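Local coordinates for protein beta-glucosidase (Pseudoalteromonas sp., PDB 3F95) that is the extra C-terminal beta-sandwich domain of an exo-1,3/1,4-beta-glucanase, an enzyme that probably hydrolyses beta-glucosidic bonds, at residues Y87-P98 with N160-T171; F10-W20 with Y54-N62. One frame throughout, in Å; residues are numbered along the deposited sequence.

Interaction 1 of 2, residues Y87-P98 with N160-T171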
loop_
_atom_site.group_PDB
_atom_site.type_symbol
_atom_site.label_atom_id
_atom_site.label_comp_id
_atom_site.label_asym_id
_atom_site.label_seq_id
_atom_site.Cartn_x
_atom_site.Cartn_y
_atom_site.Cartn_z
ATOM N N TYR A 87 -0.948 -6.146 12.597
ATOM C CA TYR A 87 -0.227 -6.085 11.343
ATOM C C TYR A 87 -1.097 -5.471 10.274
ATOM O O TYR A 87 -2.320 -5.672 10.263
ATOM C CB TYR A 87 0.105 -7.497 10.840
ATOM C CG TYR A 87 0.984 -8.258 11.780
ATOM C CD1 TYR A 87 2.352 -8.347 11.547
ATOM C CD2 TYR A 87 0.449 -8.884 12.920
ATOM C CE1 TYR A 87 3.176 -9.020 12.418
ATOM C CE2 TYR A 87 1.277 -9.567 13.810
ATOM C CZ TYR A 87 2.634 -9.632 13.539
ATOM O OH TYR A 87 3.469 -10.309 14.398
ATOM N N LEU A 88 -0.466 -4.762 9.351
ATOM C CA LEU A 88 -1.107 -4.567 8.055
ATOM C C LEU A 88 -0.594 -5.695 7.165
ATOM O O LEU A 88 0.618 -5.866 7.026
ATOM C CB LEU A 88 -0.760 -3.192 7.456
ATOM C CG LEU A 88 -1.441 -2.910 6.098
ATOM C CD1 LEU A 88 -2.927 -2.598 6.330
ATOM C CD2 LEU A 88 -0.765 -1.773 5.322
ATOM N N GLU A 89 -1.508 -6.468 6.593
ATOM C CA GLU A 89 -1.134 -7.508 5.643
ATOM C C GLU A 89 -1.573 -7.134 4.240
ATOM O O GLU A 89 -2.657 -6.580 4.045
ATOM C CB GLU A 89 -1.716 -8.873 6.032
ATOM C CG GLU A 89 -1.371 -9.982 5.028
ATOM C CD GLU A 89 -2.118 -11.300 5.267
ATOM O OE1 GLU A 89 -1.795 -11.980 6.248
ATOM O OE2 GLU A 89 -2.998 -11.669 4.451
ATOM N N LEU A 90 -0.725 -7.433 3.259
ATOM C CA LEU A 90 -1.087 -7.192 1.868
ATOM C C LEU A 90 -0.335 -8.167 0.981
ATOM O O LEU A 90 0.673 -8.723 1.397
ATOM C CB LEU A 90 -0.759 -5.744 1.453
ATOM C CG LEU A 90 0.734 -5.335 1.360
ATOM C CD1 LEU A 90 0.924 -4.056 0.515
ATOM C CD2 LEU A 90 1.345 -5.132 2.703
ATOM N N LYS A 91 -0.831 -8.401 -0.223
ATOM C CA LYS A 91 -0.019 -9.089 -1.216
ATOM C C LYS A 91 0.570 -8.025 -2.151
ATOM O O LYS A 91 -0.101 -7.045 -2.492
ATOM C CB LYS A 91 -0.847 -10.120 -1.987
ATOM C CG LYS A 91 -1.441 -11.211 -1.054
ATOM C CD LYS A 91 -2.253 -12.241 -1.832
ATOM C CE LYS A 91 -2.791 -13.348 -0.886
ATOM N NZ LYS A 91 -3.774 -12.757 0.077
ATOM N N MET A 92 1.832 -8.201 -2.514
ATOM C CA MET A 92 2.507 -7.251 -3.417
ATOM C C MET A 92 3.348 -8.027 -4.419
ATOM O O MET A 92 3.885 -9.101 -4.084
ATOM C CB MET A 92 3.376 -6.297 -2.608
ATOM C CG MET A 92 4.096 -5.228 -3.447
ATOM S SD MET A 92 5.218 -4.193 -2.522
ATOM C CE MET A 92 4.044 -3.187 -1.612
ATOM N N ARG A 93 3.459 -7.504 -5.645
ATOM C CA ARG A 93 4.392 -8.014 -6.638
ATOM C C ARG A 93 5.146 -6.791 -7.169
ATOM O O ARG A 93 4.515 -5.805 -7.576
ATOM C CB ARG A 93 3.617 -8.681 -7.776
ATOM C CG ARG A 93 4.472 -9.150 -8.944
ATOM C CD ARG A 93 3.609 -9.793 -10.034
ATOM N NE ARG A 93 2.742 -8.777 -10.644
ATOM C CZ ARG A 93 1.724 -9.013 -11.468
ATOM N NH1 ARG A 93 1.400 -10.254 -11.816
ATOM N NH2 ARG A 93 1.019 -7.991 -11.947
ATOM N N ILE A 94 6.471 -6.822 -7.155
ATOM C CA ILE A 94 7.224 -5.687 -7.690
ATOM C C ILE A 94 7.796 -6.129 -9.024
ATOM O O ILE A 94 8.776 -6.877 -9.059
ATOM C CB ILE A 94 8.322 -5.218 -6.719
ATOM C CG1 ILE A 94 7.684 -4.839 -5.365
ATOM C CG2 ILE A 94 9.145 -4.020 -7.328
ATOM C CD1 ILE A 94 8.730 -4.358 -4.336
ATOM N N ASP A 95 7.161 -5.700 -10.115
ATOM C CA ASP A 95 7.639 -6.107 -11.442
ATOM C C ASP A 95 8.749 -5.228 -12.009
ATOM O O ASP A 95 9.526 -5.673 -12.848
ATOM C CB ASP A 95 6.494 -6.272 -12.420
ATOM C CG ASP A 95 5.703 -5.011 -12.576
ATOM O OD1 ASP A 95 5.098 -4.557 -11.580
ATOM O OD2 ASP A 95 5.674 -4.479 -13.700
ATOM N N LYS A 96 8.864 -3.998 -11.522
ATOM C CA LYS A 96 10.068 -3.230 -11.812
ATOM C C LYS A 96 10.521 -2.505 -10.569
ATOM O O LYS A 96 9.828 -1.605 -10.091
ATOM C CB LYS A 96 9.866 -2.256 -12.983
ATOM C CG LYS A 96 11.123 -1.431 -13.294
ATOM C CD LYS A 96 10.944 -0.488 -14.480
ATOM C CE LYS A 96 10.059 0.691 -14.133
ATOM N NZ LYS A 96 10.127 1.791 -15.141
ATOM N N ALA A 97 11.675 -2.930 -10.033
ATOM C CA ALA A 97 12.254 -2.323 -8.822
ATOM C C ALA A 97 12.625 -0.863 -9.052
ATOM O O ALA A 97 12.917 -0.450 -10.184
ATOM C CB ALA A 97 13.486 -3.140 -8.301
ATOM N N PRO A 98 12.535 -0.049 -7.994
ATOM C CA PRO A 98 12.787 1.385 -8.178
ATOM C C PRO A 98 14.264 1.651 -8.360
ATOM O O PRO A 98 15.068 1.266 -7.512
ATOM C CB PRO A 98 12.276 2.015 -6.890
ATOM C CG PRO A 98 12.218 0.887 -5.866
ATOM C CD PRO A 98 12.153 -0.413 -6.620
ATOM N N ASN A 160 10.119 6.141 -9.947
ATOM C CA ASN A 160 10.116 5.182 -11.031
ATOM C C ASN A 160 10.046 3.773 -10.449
ATOM O O ASN A 160 10.970 3.346 -9.759
ATOM C CB ASN A 160 11.382 5.344 -11.874
ATOM C CG ASN A 160 11.273 4.648 -13.183
ATOM O OD1 ASN A 160 11.291 3.414 -13.245
ATOM N ND2 ASN A 160 11.141 5.424 -14.253
ATOM N N LEU A 161 8.960 3.069 -10.743
ATOM C CA LEU A 161 8.594 1.863 -9.969
ATOM C C LEU A 161 7.376 1.243 -10.626
ATOM O O LEU A 161 6.530 1.956 -11.151
ATOM C CB LEU A 161 8.189 2.259 -8.541
ATOM C CG LEU A 161 7.571 1.208 -7.585
ATOM C CD1 LEU A 161 8.586 0.061 -7.311
ATOM C CD2 LEU A 161 7.209 1.902 -6.292
ATOM N N SER A 162 7.313 -0.087 -10.621
ATOM C CA SER A 162 6.110 -0.784 -11.042
ATOM C C SER A 162 5.812 -1.941 -10.084
ATOM O O SER A 162 6.654 -2.834 -9.871
ATOM C CB SER A 162 6.256 -1.271 -12.488
ATOM O OG SER A 162 5.078 -1.923 -12.907
ATOM N N LEU A 163 4.590 -1.949 -9.554
ATOM C CA LEU A 163 4.189 -2.986 -8.623
ATOM C C LEU A 163 2.686 -3.141 -8.664
ATOM O O LEU A 163 1.997 -2.357 -9.294
ATOM C CB LEU A 163 4.667 -2.670 -7.200
ATOM C CG LEU A 163 4.239 -1.334 -6.545
ATOM C CD1 LEU A 163 2.764 -1.249 -6.167
ATOM C CD2 LEU A 163 5.132 -1.021 -5.351
ATOM N N ALA A 164 2.203 -4.169 -7.982
ATOM C CA ALA A 164 0.768 -4.390 -7.866
ATOM C C ALA A 164 0.485 -4.792 -6.439
ATOM O O ALA A 164 1.354 -5.339 -5.769
ATOM C CB ALA A 164 0.324 -5.443 -8.806
ATOM N N ILE A 165 -0.730 -4.502 -5.982
ATOM C CA ILE A 165 -1.138 -4.726 -4.594
ATOM C C ILE A 165 -2.489 -5.442 -4.618
ATOM O O ILE A 165 -3.305 -5.175 -5.485
ATOM C CB ILE A 165 -1.262 -3.361 -3.865
ATOM C CG1 ILE A 165 0.134 -2.741 -3.660
ATOM C CG2 ILE A 165 -1.939 -3.514 -2.497
ATOM C CD1 ILE A 165 0.078 -1.224 -3.446
ATOM N N ALA A 166 -2.712 -6.346 -3.666
ATOM C CA ALA A 166 -4.004 -6.984 -3.487
ATOM C C ALA A 166 -4.203 -7.364 -2.026
ATOM O O ALA A 166 -3.241 -7.459 -1.275
ATOM C CB ALA A 166 -4.098 -8.224 -4.352
ATOM N N ASP A 167 -5.456 -7.597 -1.643
ATOM C CA ASP A 167 -5.777 -8.307 -0.404
ATOM C C ASP A 167 -5.171 -7.606 0.813
ATOM O O ASP A 167 -4.373 -8.192 1.602
ATOM C CB ASP A 167 -5.290 -9.771 -0.487
ATOM C CG ASP A 167 -6.090 -10.638 -1.474
ATOM O OD1 ASP A 167 -7.092 -10.195 -2.094
ATOM O OD2 ASP A 167 -5.706 -11.823 -1.620
ATOM N N VAL A 168 -5.506 -6.329 0.963
ATOM C CA VAL A 168 -4.944 -5.506 2.024
ATOM C C VAL A 168 -5.874 -5.533 3.208
ATOM O O VAL A 168 -7.065 -5.189 3.086
ATOM C CB VAL A 168 -4.760 -4.024 1.583
ATOM C CG1 VAL A 168 -4.062 -3.240 2.653
ATOM C CG2 VAL A 168 -3.924 -3.951 0.307
ATOM N N ALA A 169 -5.348 -5.935 4.365
ATOM C CA ALA A 169 -6.197 -6.000 5.564
ATOM C C ALA A 169 -5.399 -5.800 6.834
ATOM O O ALA A 169 -4.207 -6.138 6.870
ATOM C CB ALA A 169 -6.948 -7.353 5.608
ATOM N N LEU A 170 -6.042 -5.219 7.865
ATOM C CA LEU A 170 -5.466 -5.212 9.205
ATOM C C LEU A 170 -5.752 -6.585 9.832
ATOM O O LEU A 170 -6.847 -7.113 9.676
ATOM C CB LEU A 170 -6.056 -4.076 10.048
ATOM C CG LEU A 170 -5.713 -2.647 9.628
ATOM C CD1 LEU A 170 -6.613 -1.624 10.304
ATOM C CD2 LEU A 170 -4.245 -2.336 9.918
ATOM N N THR A 171 -4.754 -7.165 10.505
ATOM C CA THR A 171 -4.910 -8.478 11.109
ATOM C C THR A 171 -4.168 -8.574 12.442
ATOM O O THR A 171 -3.155 -7.899 12.658
ATOM C CB THR A 171 -4.419 -9.616 10.173
ATOM O OG1 THR A 171 -4.757 -10.878 10.764
ATOM C CG2 THR A 171 -2.904 -9.557 9.986
HETATM O O HOH W 1 -3.027 -10.805 2.012
HETATM O O HOH W 2 -4.984 -9.532 3.994
HETATM O O HOH W 3 13.133 1.925 -11.771
#
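The ring of Tyr87 meets Thr171 edge-on: the backbone O of Thr171 lies in the ring plane, 3.7 Å from CD2, and accepts the bond from Tyr87 N. At a second flat group, the Arg93 guanidinium, Ala164 CB approaches obliquely. Both stand on an antiparallel strand pair, its axes 159° apart, bonded both ways at Tyr87–Thr171, Glu89–Ala169, Lys91–Ala166 and Arg93–Ala164. A beta bulge between Glu89 and Lys91 puts Asp167 where its OD2 receives Lys91 NZ at 2.7 Å, on the anti lone pair; the lysine chain runs extended until a bend at chi4 (65°) turns NZ to it. A water accepts from NZ and sits between Glu89 OE2 and Asp167 O, while Glu89 OE1 takes the N-H of Ser175. A leucine in place of this lysine would probably leave Asp167 without its charged mate and take from that water the ammonium that donates to it. Further on, in a classic bulge, Asp95 and Lys96 both face Ser162, and Lys96 NZ reaches Asn160 OD1 at 2.8 Å. Leu88 CD1 meets Leu170 CD2 at 3.8 Å on the buried face, which packs on strand 102-108 of the second sheet. Strand 132-137 pairs with 87-94, strand 58-63 with 161-171.

Interaction 2 of 2, residues F10-W20 with Y54-N62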
loop_
_atom_site.group_PDB
_atom_site.type_symbol
_atom_site.label_atom_id
_atom_site.label_comp_id
_atom_site.label_asym_id
_atom_site.label_seq_id
_atom_site.Cartn_x
_atom_site.Cartn_y
_atom_site.Cartn_z
ATOM N N PHE A 10 -8.743 -3.371 1.445
ATOM C CA PHE A 10 -8.936 -3.619 0.023
ATOM C C PHE A 10 -8.814 -5.101 -0.257
ATOM O O PHE A 10 -7.732 -5.601 -0.525
ATOM C CB PHE A 10 -7.986 -2.812 -0.887
ATOM C CG PHE A 10 -8.201 -3.079 -2.358
ATOM C CD1 PHE A 10 -9.217 -2.415 -3.067
ATOM C CD2 PHE A 10 -7.419 -4.015 -3.035
ATOM C CE1 PHE A 10 -9.433 -2.691 -4.437
ATOM C CE2 PHE A 10 -7.643 -4.305 -4.394
ATOM C CZ PHE A 10 -8.648 -3.639 -5.091
ATOM N N VAL A 11 -9.937 -5.796 -0.161
ATOM C CA VAL A 11 -9.976 -7.227 -0.470
ATOM C C VAL A 11 -11.009 -7.407 -1.579
ATOM O O VAL A 11 -12.232 -7.518 -1.340
ATOM C CB VAL A 11 -10.261 -8.151 0.782
ATOM C CG1 VAL A 11 -10.140 -9.637 0.362
ATOM C CG2 VAL A 11 -9.273 -7.848 1.950
ATOM N N ARG A 12 -10.482 -7.429 -2.799
ATOM C CA ARG A 12 -11.239 -7.441 -4.044
ATOM C C ARG A 12 -11.905 -6.102 -4.398
ATOM O O ARG A 12 -12.081 -5.816 -5.580
ATOM C CB ARG A 12 -12.284 -8.554 -4.079
ATOM C CG ARG A 12 -11.697 -9.954 -3.869
ATOM C CD ARG A 12 -12.735 -11.023 -4.248
ATOM N NE ARG A 12 -13.103 -10.984 -5.668
ATOM C CZ ARG A 12 -14.037 -11.765 -6.220
ATOM N NH1 ARG A 12 -14.695 -12.679 -5.478
ATOM N NH2 ARG A 12 -14.298 -11.670 -7.508
ATOM N N SER A 13 -12.265 -5.316 -3.394
ATOM C CA SER A 13 -12.796 -3.967 -3.582
ATOM C C SER A 13 -12.484 -3.133 -2.350
ATOM O O SER A 13 -12.213 -3.679 -1.275
ATOM C CB SER A 13 -14.301 -4.031 -3.793
ATOM O OG SER A 13 -14.916 -4.480 -2.610
ATOM N N LEU A 14 -12.499 -1.810 -2.514
ATOM C CA LEU A 14 -12.256 -0.871 -1.420
ATOM C C LEU A 14 -13.322 -1.056 -0.360
ATOM O O LEU A 14 -14.515 -1.146 -0.682
ATOM C CB LEU A 14 -12.312 0.579 -1.948
ATOM C CG LEU A 14 -11.096 0.957 -2.803
ATOM C CD1 LEU A 14 -11.326 2.244 -3.618
ATOM C CD2 LEU A 14 -9.894 1.134 -1.919
ATOM N N ALA A 15 -12.893 -1.129 0.894
ATOM C CA ALA A 15 -13.813 -1.162 2.023
ATOM C C ALA A 15 -14.475 0.218 2.105
ATOM O O ALA A 15 -13.988 1.193 1.522
ATOM C CB ALA A 15 -13.042 -1.475 3.315
ATOM N N LYS A 16 -15.636 0.380 2.733
ATOM C CA LYS A 16 -16.461 1.632 2.512
ATOM C C LYS A 16 -15.848 3.094 2.624
ATOM O O LYS A 16 -15.994 3.912 1.709
ATOM C CB LYS A 16 -17.772 1.510 3.297
ATOM C CG LYS A 16 -18.726 0.437 2.740
ATOM C CD LYS A 16 -19.734 -0.110 3.791
ATOM C CE LYS A 16 -21.022 0.706 3.854
ATOM N NZ LYS A 16 -21.917 0.262 4.971
ATOM N N ASN A 17 -15.242 3.401 3.767
ATOM C CA ASN A 17 -14.467 4.570 4.152
ATOM C C ASN A 17 -13.080 4.658 3.502
ATOM O O ASN A 17 -12.272 5.436 3.967
ATOM C CB ASN A 17 -14.331 4.569 5.718
ATOM C CG ASN A 17 -13.747 5.871 6.308
ATOM O OD1 ASN A 17 -13.931 6.979 5.768
ATOM N ND2 ASN A 17 -13.069 5.737 7.471
ATOM N N MET A 18 -12.825 3.902 2.427
ATOM C CA MET A 18 -11.485 3.878 1.810
ATOM C C MET A 18 -11.444 4.348 0.354
ATOM O O MET A 18 -12.396 4.135 -0.408
ATOM C CB MET A 18 -10.820 2.488 1.891
ATOM C CG MET A 18 -10.909 1.744 3.215
ATOM S SD MET A 18 -10.152 2.623 4.556
ATOM C CE MET A 18 -8.422 2.639 4.089
ATOM N N THR A 19 -10.319 4.958 -0.029
ATOM C CA THR A 19 -10.035 5.297 -1.427
ATOM C C THR A 19 -8.579 5.081 -1.711
ATOM O O THR A 19 -7.745 5.158 -0.819
ATOM C CB THR A 19 -9.934 6.825 -1.782
ATOM O OG1 THR A 19 -10.075 7.692 -0.666
ATOM C CG2 THR A 19 -10.607 7.195 -3.020
ATOM N N TRP A 20 -8.274 4.933 -3.000
ATOM C CA TRP A 20 -6.914 5.094 -3.463
ATOM C C TRP A 20 -6.702 6.605 -3.684
ATOM O O TRP A 20 -7.647 7.350 -4.074
ATOM C CB TRP A 20 -6.708 4.376 -4.792
ATOM C CG TRP A 20 -6.959 2.892 -4.755
ATOM C CD1 TRP A 20 -8.013 2.230 -5.267
ATOM C CD2 TRP A 20 -6.097 1.900 -4.173
ATOM N NE1 TRP A 20 -7.898 0.871 -5.019
ATOM C CE2 TRP A 20 -6.713 0.641 -4.376
ATOM C CE3 TRP A 20 -4.875 1.960 -3.491
ATOM C CZ2 TRP A 20 -6.145 -0.571 -3.914
ATOM C CZ3 TRP A 20 -4.303 0.754 -3.039
ATOM C CH2 TRP A 20 -4.938 -0.484 -3.263
ATOM N N TYR A 54 -8.906 -13.628 -8.757
ATOM C CA TYR A 54 -10.163 -13.375 -9.486
ATOM C C TYR A 54 -9.875 -12.327 -10.552
ATOM O O TYR A 54 -8.764 -11.751 -10.557
ATOM C CB TYR A 54 -11.272 -12.854 -8.528
ATOM C CG TYR A 54 -11.481 -13.740 -7.345
ATOM C CD1 TYR A 54 -12.380 -14.812 -7.402
ATOM C CD2 TYR A 54 -10.754 -13.539 -6.162
ATOM C CE1 TYR A 54 -12.537 -15.666 -6.313
ATOM C CE2 TYR A 54 -10.906 -14.364 -5.084
ATOM C CZ TYR A 54 -11.799 -15.432 -5.159
ATOM O OH TYR A 54 -11.938 -16.230 -4.061
ATOM N N GLN A 55 -10.819 -12.076 -11.462
ATOM C CA GLN A 55 -10.691 -10.926 -12.372
ATOM C C GLN A 55 -10.695 -9.645 -11.528
ATOM O O GLN A 55 -11.546 -9.462 -10.663
ATOM C CB GLN A 55 -11.733 -10.868 -13.541
ATOM C CG GLN A 55 -13.060 -11.704 -13.454
ATOM C CD GLN A 55 -14.149 -11.323 -14.504
ATOM O OE1 GLN A 55 -15.364 -11.495 -14.268
ATOM N NE2 GLN A 55 -13.714 -10.821 -15.663
ATOM N N GLU A 56 -9.703 -8.791 -11.767
ATOM C CA GLU A 56 -9.613 -7.473 -11.161
ATOM C C GLU A 56 -9.522 -7.389 -9.638
ATOM O O GLU A 56 -9.934 -6.368 -9.070
ATOM C CB GLU A 56 -10.742 -6.563 -11.689
ATOM C CG GLU A 56 -10.753 -6.478 -13.223
ATOM C CD GLU A 56 -11.417 -5.208 -13.711
ATOM O OE1 GLU A 56 -12.549 -4.932 -13.274
ATOM O OE2 GLU A 56 -10.815 -4.480 -14.533
ATOM N N ASP A 57 -8.978 -8.420 -8.971
ATOM C CA ASP A 57 -8.839 -8.333 -7.511
ATOM C C ASP A 57 -7.577 -7.591 -7.051
ATOM O O ASP A 57 -7.398 -7.363 -5.859
ATOM C CB ASP A 57 -8.955 -9.704 -6.817
ATOM C CG ASP A 57 -7.850 -10.658 -7.205
ATOM O OD1 ASP A 57 -7.244 -10.469 -8.280
ATOM O OD2 ASP A 57 -7.613 -11.614 -6.443
ATOM N N GLY A 58 -6.721 -7.204 -7.999
ATOM C CA GLY A 58 -5.493 -6.466 -7.675
ATOM C C GLY A 58 -5.483 -5.105 -8.369
ATOM O O GLY A 58 -6.274 -4.849 -9.276
ATOM N N ARG A 59 -4.552 -4.250 -7.970
ATOM C CA ARG A 59 -4.354 -3.001 -8.688
ATOM C C ARG A 59 -2.878 -2.875 -8.984
ATOM O O ARG A 59 -2.041 -3.048 -8.086
ATOM C CB ARG A 59 -4.860 -1.821 -7.861
ATOM C CG ARG A 59 -6.370 -1.836 -7.613
ATOM C CD ARG A 59 -7.175 -1.400 -8.850
ATOM N NE ARG A 59 -8.618 -1.448 -8.552
ATOM C CZ ARG A 59 -9.353 -2.559 -8.559
ATOM N NH1 ARG A 59 -8.794 -3.739 -8.840
ATOM N NH2 ARG A 59 -10.658 -2.480 -8.280
ATOM N N GLY A 60 -2.558 -2.568 -10.242
ATOM C CA GLY A 60 -1.183 -2.337 -10.656
ATOM C C GLY A 60 -0.952 -0.846 -10.681
ATOM O O GLY A 60 -1.844 -0.092 -11.106
ATOM N N PHE A 61 0.216 -0.430 -10.223
ATOM C CA PHE A 61 0.593 0.979 -10.180
ATOM C C PHE A 61 1.939 1.176 -10.874
ATOM O O PHE A 61 2.903 0.452 -10.580
ATOM C CB PHE A 61 0.639 1.443 -8.724
ATOM C CG PHE A 61 -0.692 1.321 -8.005
ATOM C CD1 PHE A 61 -1.654 2.319 -8.111
ATOM C CD2 PHE A 61 -0.965 0.214 -7.193
ATOM C CE1 PHE A 61 -2.873 2.224 -7.442
ATOM C CE2 PHE A 61 -2.182 0.090 -6.503
ATOM C CZ PHE A 61 -3.158 1.093 -6.644
ATOM N N ASN A 62 2.025 2.168 -11.767
ATOM C CA ASN A 62 3.270 2.459 -12.489
ATOM C C ASN A 62 3.652 3.905 -12.198
ATOM O O ASN A 62 2.830 4.799 -12.446
ATOM C CB ASN A 62 3.067 2.297 -13.999
ATOM C CG ASN A 62 2.799 0.861 -14.417
ATOM O OD1 ASN A 62 3.393 -0.077 -13.888
ATOM N ND2 ASN A 62 1.907 0.689 -15.387
HETATM O O HOH W 4 -7.712 -7.903 -3.290
HETATM O O HOH W 5 -12.243 -9.243 -7.748
HETATM O O HOH W 6 -11.978 -4.808 -8.016
HETATM O O HOH W 7 -10.527 0.316 -6.414
#
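In this beta-sandwich of the galactose-binding-like class, the loop before strand 18-24 of one sheet and the start of that strand pack against the turn and strand start at 54-62 of the other, and Trp20 and Phe61 meet between the two layers. Phe61 points an edge at the indole face in an edge-to-face pair, planes 57° apart, with CZ 3.7 Å from Trp20 CE3; Leu14 CD2 sits on the opposite indole face, toward its rim. Phe10 lies with one face over Trp20 CZ2 and turns its edge to Arg59, CZ of the ring standing 3.7 Å over the guanidinium carbon CZ. Ring and guanidinium are thus nearly perpendicular, and the arginine gets there by a bend at chi2 (-76°). What fixes its rotation is a set of partners in the guanidinium plane: NH1 donates to Glu56 O and Gly58 O, NH2 to a water that also bridges Arg12 O and Glu56 O. In addition, NE donates to Gly34 O. Further out, a second water links Arg12 N to Asp57 O, a third Arg12 NE to Gln55 O. The Asp57 carboxylate is held by the backbone N atoms of Leu52 and Ser53. On the outside the Arg12 guanidinium lies flat on Tyr54, planes 10° apart, a cation-pi stack with Arg12 CZ 3.4 Å from Tyr54 CG.

In the fold
From the N terminus, 10-20 comes first and its partner 54-62 follows 34 residues later, so interaction 2 closes a loop holding the strands from 29-32 to 45-50. Only then does 87-98 begin, and the chain passes through strands 102-108, 113-118, 132-137 and 149-158 before 160-171 closes interaction 1. The loops stand in series, neither nested nor crossed. Interaction 1 joins neighbours within one sheet, whereas interaction 2 brings a strand of the other sheet against it. Strand 161-171 pairs with 58-63, where Ala164 CB packs on Arg59 O; further along it Phe10 O lies 2.8 Å from Val168 N, probably hydrogen-bonded.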